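Local coordinates for ribonucleoside triphosphate reductase (Lactobacillus leichmannii, PDB 1L1L), which catalyses the adenosylcobalamin-dependent reduction of ribonucleoside triphosphates to deoxyribonucleotides, and is an allosterically regulated class II ribonucleotide reductase that works as a monomer, at residues L481-F493 and N617-E630. Numbering follows the deposited sequence.
Sequences LLTRLGNRVVTGF and NPNFASAGTVSIAE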
loop_
_atom_site.group_PDB
_atom_site.type_symbol
_atom_site.label_atom_id
_atom_site.label_comp_id
_atom_site.label_asym_id
_atom_site.label_seq_id
_atom_site.Cartn_x
_atom_site.Cartn_y
_atom_site.Cartn_z
ATOM N N LEU A 481 -18.193 -2.411 15.954
ATOM C CA LEU A 481 -19.609 -2.729 15.779
ATOM C C LEU A 481 -20.130 -3.822 16.713
ATOM O O LEU A 481 -21.212 -3.694 17.279
ATOM C CB LEU A 481 -19.888 -3.136 14.326
ATOM C CG LEU A 481 -19.570 -2.105 13.237
ATOM C CD1 LEU A 481 -19.891 -2.697 11.868
ATOM C CD2 LEU A 481 -20.367 -0.837 13.469
ATOM N N LEU A 482 -19.367 -4.898 16.872
ATOM C CA LEU A 482 -19.791 -6.001 17.728
ATOM C C LEU A 482 -19.987 -5.518 19.159
ATOM O O LEU A 482 -20.957 -5.878 19.834
ATOM C CB LEU A 482 -18.754 -7.126 17.702
ATOM C CG LEU A 482 -19.065 -8.373 18.543
ATOM C CD1 LEU A 482 -20.373 -8.995 18.080
ATOM C CD2 LEU A 482 -17.923 -9.376 18.415
ATOM N N THR A 483 -19.056 -4.691 19.609
ATOM C CA THR A 483 -19.096 -4.151 20.953
ATOM C C THR A 483 -20.279 -3.208 21.087
ATOM O O THR A 483 -21.206 -3.454 21.860
ATOM C CB THR A 483 -17.799 -3.382 21.258
ATOM O OG1 THR A 483 -16.688 -4.275 21.127
ATOM C CG2 THR A 483 -17.818 -2.810 22.679
ATOM N N ARG A 484 -20.249 -2.144 20.295
ATOM C CA ARG A 484 -21.280 -1.123 20.327
ATOM C C ARG A 484 -22.690 -1.548 19.901
ATOM O O ARG A 484 -23.667 -0.902 20.280
ATOM C CB ARG A 484 -20.815 0.070 19.498
ATOM C CG ARG A 484 -21.336 1.392 19.996
ATOM C CD ARG A 484 -20.524 2.544 19.433
ATOM N NE ARG A 484 -21.060 3.839 19.847
ATOM C CZ ARG A 484 -20.649 5.006 19.359
ATOM N NH1 ARG A 484 -19.694 5.040 18.439
ATOM N NH2 ARG A 484 -21.205 6.135 19.776
ATOM N N LEU A 485 -22.810 -2.631 19.138
ATOM C CA LEU A 485 -24.125 -3.083 18.684
ATOM C C LEU A 485 -24.568 -4.406 19.305
ATOM O O LEU A 485 -25.766 -4.682 19.424
ATOM C CB LEU A 485 -24.140 -3.239 17.158
ATOM C CG LEU A 485 -23.890 -2.032 16.251
ATOM C CD1 LEU A 485 -23.877 -2.504 14.798
ATOM C CD2 LEU A 485 -24.967 -0.982 16.458
ATOM N N GLY A 486 -23.598 -5.227 19.693
ATOM C CA GLY A 486 -23.911 -6.516 20.269
ATOM C C GLY A 486 -24.023 -7.574 19.191
ATOM O O GLY A 486 -24.079 -8.767 19.482
ATOM N N ASN A 487 -24.052 -7.137 17.933
ATOM C CA ASN A 487 -24.163 -8.056 16.805
ATOM C C ASN A 487 -23.453 -7.493 15.577
ATOM O O ASN A 487 -22.954 -6.373 15.599
ATOM C CB ASN A 487 -25.637 -8.298 16.468
ATOM C CG ASN A 487 -26.390 -7.005 16.205
ATOM O OD1 ASN A 487 -26.669 -6.238 17.127
ATOM N ND2 ASN A 487 -26.709 -6.749 14.940
ATOM N N ARG A 488 -23.426 -8.274 14.503
ATOM C CA ARG A 488 -22.773 -7.851 13.268
ATOM C C ARG A 488 -23.702 -6.996 12.407
ATOM O O ARG A 488 -24.911 -7.251 12.346
ATOM C CB ARG A 488 -22.301 -9.083 12.495
ATOM C CG ARG A 488 -21.346 -9.953 13.306
ATOM C CD ARG A 488 -20.699 -11.015 12.449
ATOM N NE ARG A 488 -21.683 -11.903 11.841
ATOM C CZ ARG A 488 -22.357 -12.838 12.499
ATOM N NH1 ARG A 488 -22.154 -13.018 13.800
ATOM N NH2 ARG A 488 -23.225 -13.599 11.852
ATOM N N VAL A 489 -23.130 -5.988 11.747
ATOM C CA VAL A 489 -23.896 -5.071 10.903
ATOM C C VAL A 489 -24.972 -5.782 10.087
ATOM O O VAL A 489 -26.039 -5.223 9.840
ATOM C CB VAL A 489 -22.972 -4.263 9.952
ATOM C CG1 VAL A 489 -22.408 -5.165 8.851
ATOM C CG2 VAL A 489 -23.744 -3.103 9.359
ATOM N N VAL A 490 -24.697 -7.011 9.664
ATOM C CA VAL A 490 -25.681 -7.776 8.912
ATOM C C VAL A 490 -26.428 -8.670 9.908
ATOM O O VAL A 490 -25.902 -9.686 10.364
ATOM C CB VAL A 490 -25.016 -8.651 7.821
ATOM C CG1 VAL A 490 -26.076 -9.413 7.040
ATOM C CG2 VAL A 490 -24.205 -7.778 6.880
ATOM N N THR A 491 -27.657 -8.281 10.237
ATOM C CA THR A 491 -28.486 -9.016 11.190
ATOM C C THR A 491 -29.241 -10.193 10.578
ATOM O O THR A 491 -29.764 -11.051 11.299
ATOM C CB THR A 491 -29.496 -8.069 11.863
ATOM O OG1 THR A 491 -30.343 -7.474 10.867
ATOM C CG2 THR A 491 -28.760 -6.972 12.606
ATOM N N GLY A 492 -29.295 -10.233 9.251
ATOM C CA GLY A 492 -29.981 -11.316 8.565
ATOM C C GLY A 492 -30.268 -10.999 7.107
ATOM O O GLY A 492 -29.816 -9.978 6.580
ATOM N N PHE A 493 -31.019 -11.876 6.449
ATOM C CA PHE A 493 -31.363 -11.679 5.047
ATOM C C PHE A 493 -32.858 -11.843 4.793
ATOM O O PHE A 493 -33.512 -12.700 5.393
ATOM C CB PHE A 493 -30.601 -12.671 4.156
ATOM C CG PHE A 493 -29.111 -12.465 4.141
ATOM C CD1 PHE A 493 -28.326 -12.858 5.221
ATOM C CD2 PHE A 493 -28.489 -11.873 3.044
ATOM C CE1 PHE A 493 -26.948 -12.665 5.209
ATOM C CE2 PHE A 493 -27.108 -11.676 3.023
ATOM C CZ PHE A 493 -26.337 -12.071 4.102
ATOM N N ASN A 617 -18.843 -13.371 22.793
ATOM C CA ASN A 617 -20.159 -12.938 22.350
ATOM C C ASN A 617 -20.652 -13.979 21.354
ATOM O O ASN A 617 -19.925 -14.370 20.441
ATOM C CB ASN A 617 -20.077 -11.574 21.670
ATOM C CG ASN A 617 -21.437 -11.049 21.260
ATOM O OD1 ASN A 617 -22.245 -11.771 20.680
ATOM N ND2 ASN A 617 -21.691 -9.781 21.545
ATOM N N PRO A 618 -21.894 -14.450 21.517
ATOM C CA PRO A 618 -22.418 -15.454 20.586
ATOM C C PRO A 618 -22.507 -14.914 19.156
ATOM O O PRO A 618 -22.669 -15.680 18.205
ATOM C CB PRO A 618 -23.782 -15.794 21.180
ATOM C CG PRO A 618 -24.180 -14.503 21.858
ATOM C CD PRO A 618 -22.906 -14.068 22.516
ATOM N N ASN A 619 -22.407 -13.595 19.016
ATOM C CA ASN A 619 -22.453 -12.958 17.705
ATOM C C ASN A 619 -21.050 -12.809 17.135
ATOM O O ASN A 619 -20.869 -12.273 16.039
ATOM C CB ASN A 619 -23.126 -11.582 17.779
ATOM C CG ASN A 619 -24.634 -11.681 17.893
ATOM O OD1 ASN A 619 -25.280 -12.400 17.126
ATOM N ND2 ASN A 619 -25.206 -10.958 18.847
ATOM N N PHE A 620 -20.058 -13.274 17.891
ATOM C CA PHE A 620 -18.676 -13.208 17.440
ATOM C C PHE A 620 -18.549 -14.148 16.256
ATOM O O PHE A 620 -19.010 -15.288 16.316
ATOM C CB PHE A 620 -17.712 -13.681 18.528
ATOM C CG PHE A 620 -16.272 -13.679 18.089
ATOM C CD1 PHE A 620 -15.530 -12.503 18.106
ATOM C CD2 PHE A 620 -15.684 -14.835 17.592
ATOM C CE1 PHE A 620 -14.220 -12.477 17.627
ATOM C CE2 PHE A 620 -14.376 -14.824 17.107
ATOM C CZ PHE A 620 -13.642 -13.644 17.124
ATOM N N ALA A 621 -17.911 -13.681 15.190
ATOM C CA ALA A 621 -17.739 -14.507 14.004
ATOM C C ALA A 621 -16.280 -14.539 13.575
ATOM O O ALA A 621 -15.646 -13.493 13.447
ATOM C CB ALA A 621 -18.599 -13.969 12.873
ATOM N N SER A 622 -15.746 -15.740 13.368
ATOM C CA SER A 622 -14.360 -15.878 12.925
ATOM C C SER A 622 -14.382 -15.928 11.399
ATOM O O SER A 622 -15.331 -16.450 10.812
ATOM C CB SER A 622 -13.739 -17.152 13.496
ATOM O OG SER A 622 -14.498 -18.288 13.130
ATOM N N ALA A 623 -13.340 -15.392 10.769
ATOM C CA ALA A 623 -13.246 -15.330 9.311
ATOM C C ALA A 623 -13.607 -16.630 8.605
ATOM O O ALA A 623 -14.235 -16.615 7.544
ATOM C CB ALA A 623 -11.842 -14.885 8.897
ATOM N N GLY A 624 -13.218 -17.753 9.191
ATOM C CA GLY A 624 -13.518 -19.031 8.577
ATOM C C GLY A 624 -14.985 -19.418 8.606
ATOM O O GLY A 624 -15.421 -20.252 7.807
ATOM N N THR A 625 -15.759 -18.813 9.504
ATOM C CA THR A 625 -17.171 -19.155 9.616
ATOM C C THR A 625 -18.128 -18.165 8.970
ATOM O O THR A 625 -19.312 -18.470 8.820
ATOM C CB THR A 625 -17.599 -19.339 11.094
ATOM O OG1 THR A 625 -17.613 -18.069 11.762
ATOM C CG2 THR A 625 -16.643 -20.276 11.808
ATOM N N VAL A 626 -17.632 -16.990 8.583
ATOM C CA VAL A 626 -18.494 -15.984 7.957
ATOM C C VAL A 626 -18.812 -16.340 6.507
ATOM O O VAL A 626 -17.912 -16.505 5.680
ATOM C CB VAL A 626 -17.849 -14.589 7.997
ATOM C CG1 VAL A 626 -18.780 -13.567 7.368
ATOM C CG2 VAL A 626 -17.548 -14.207 9.430
ATOM N N SER A 627 -20.097 -16.448 6.193
ATOM C CA SER A 627 -20.501 -16.810 4.842
ATOM C C SER A 627 -20.040 -15.798 3.799
ATOM O O SER A 627 -19.882 -14.614 4.083
ATOM C CB SER A 627 -22.020 -16.953 4.763
ATOM O OG SER A 627 -22.633 -15.678 4.733
ATOM N N ILE A 628 -19.833 -16.270 2.574
ATOM C CA ILE A 628 -19.403 -15.377 1.510
ATOM C C ILE A 628 -20.486 -14.314 1.292
ATOM O O ILE A 628 -20.187 -13.143 1.083
ATOM C CB ILE A 628 -19.128 -16.167 0.201
ATOM C CG1 ILE A 628 -18.601 -15.220 -0.880
ATOM C CG2 ILE A 628 -20.382 -16.906 -0.250
ATOM C CD1 ILE A 628 -18.239 -15.921 -2.184
ATOM N N ALA A 629 -21.751 -14.716 1.380
ATOM C CA ALA A 629 -22.849 -13.771 1.193
ATOM C C ALA A 629 -22.780 -12.626 2.199
ATOM O O ALA A 629 -23.012 -11.463 1.854
ATOM C CB ALA A 629 -24.192 -14.488 1.317
ATOM N N GLU A 630 -22.462 -12.949 3.447
ATOM C CA GLU A 630 -22.379 -11.910 4.471
ATOM C C GLU A 630 -21.187 -10.980 4.279
ATOM O O GLU A 630 -21.260 -9.800 4.603
ATOM C CB GLU A 630 -22.319 -12.520 5.874
ATOM C CG GLU A 630 -22.494 -11.460 6.948
ATOM C CD GLU A 630 -22.416 -12.015 8.352
ATOM O OE1 GLU A 630 -22.737 -13.212 8.537
ATOM O OE2 GLU A 630 -22.048 -11.245 9.267
#
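A kink at chi3 (-60°) in Arg488 and a chain in Glu630 that runs out extended from a CG anti to the backbone N bring guanidinium and carboxylate together almost coplanar, their planes 26° apart, although the two side chains cross at about a right angle. Arg488 NE donates nearly straight to the syn lone pair of Glu630 OE2 at 2.7 Å, while the second limb of the salt bridge, NH2 to OE1, is long and weak. At another edge of the guanidinium, Arg488 NH1 reaches the backbone Asn619 O at 2.7 Å, lying well above that carbonyl's plane. The methyl of Ala621 covers one guanidinium face and rests 3.6 Å from Arg488 CD. Just past helix 477-485, where Gly486 turns to positive phi, Gly486 O receives a bent bond (137°) from Asn619 ND2, modelled so short at 2.5 Å that its exact length is doubtful, and a weak one from Asn617 ND2. An Asx turn, in which Asn617 OD1 accepts from Asn619 N, ties these two asparagines together. Alongside, Leu482 CD2 lies at the edge of the Phe620 ring, 3.9 Å from Phe620 CD1, while Leu482 CD1 packs on Asn619 CB. Val490 packs on Glu630 CG, and the Phe493 edge meets the first turn of helix 628-641, whose N-cap Ser627 accepts from Glu630 N. The contact thus joins the link between helix 477-485 and the antiparallel hairpin 490-497/504-510 to the loop leading into helix 628-641. Bonds from all three guanidinium nitrogens, one of them weak, should limit its rotation, and the salt bridge would be expected to favour the ionised form of the buried Glu630.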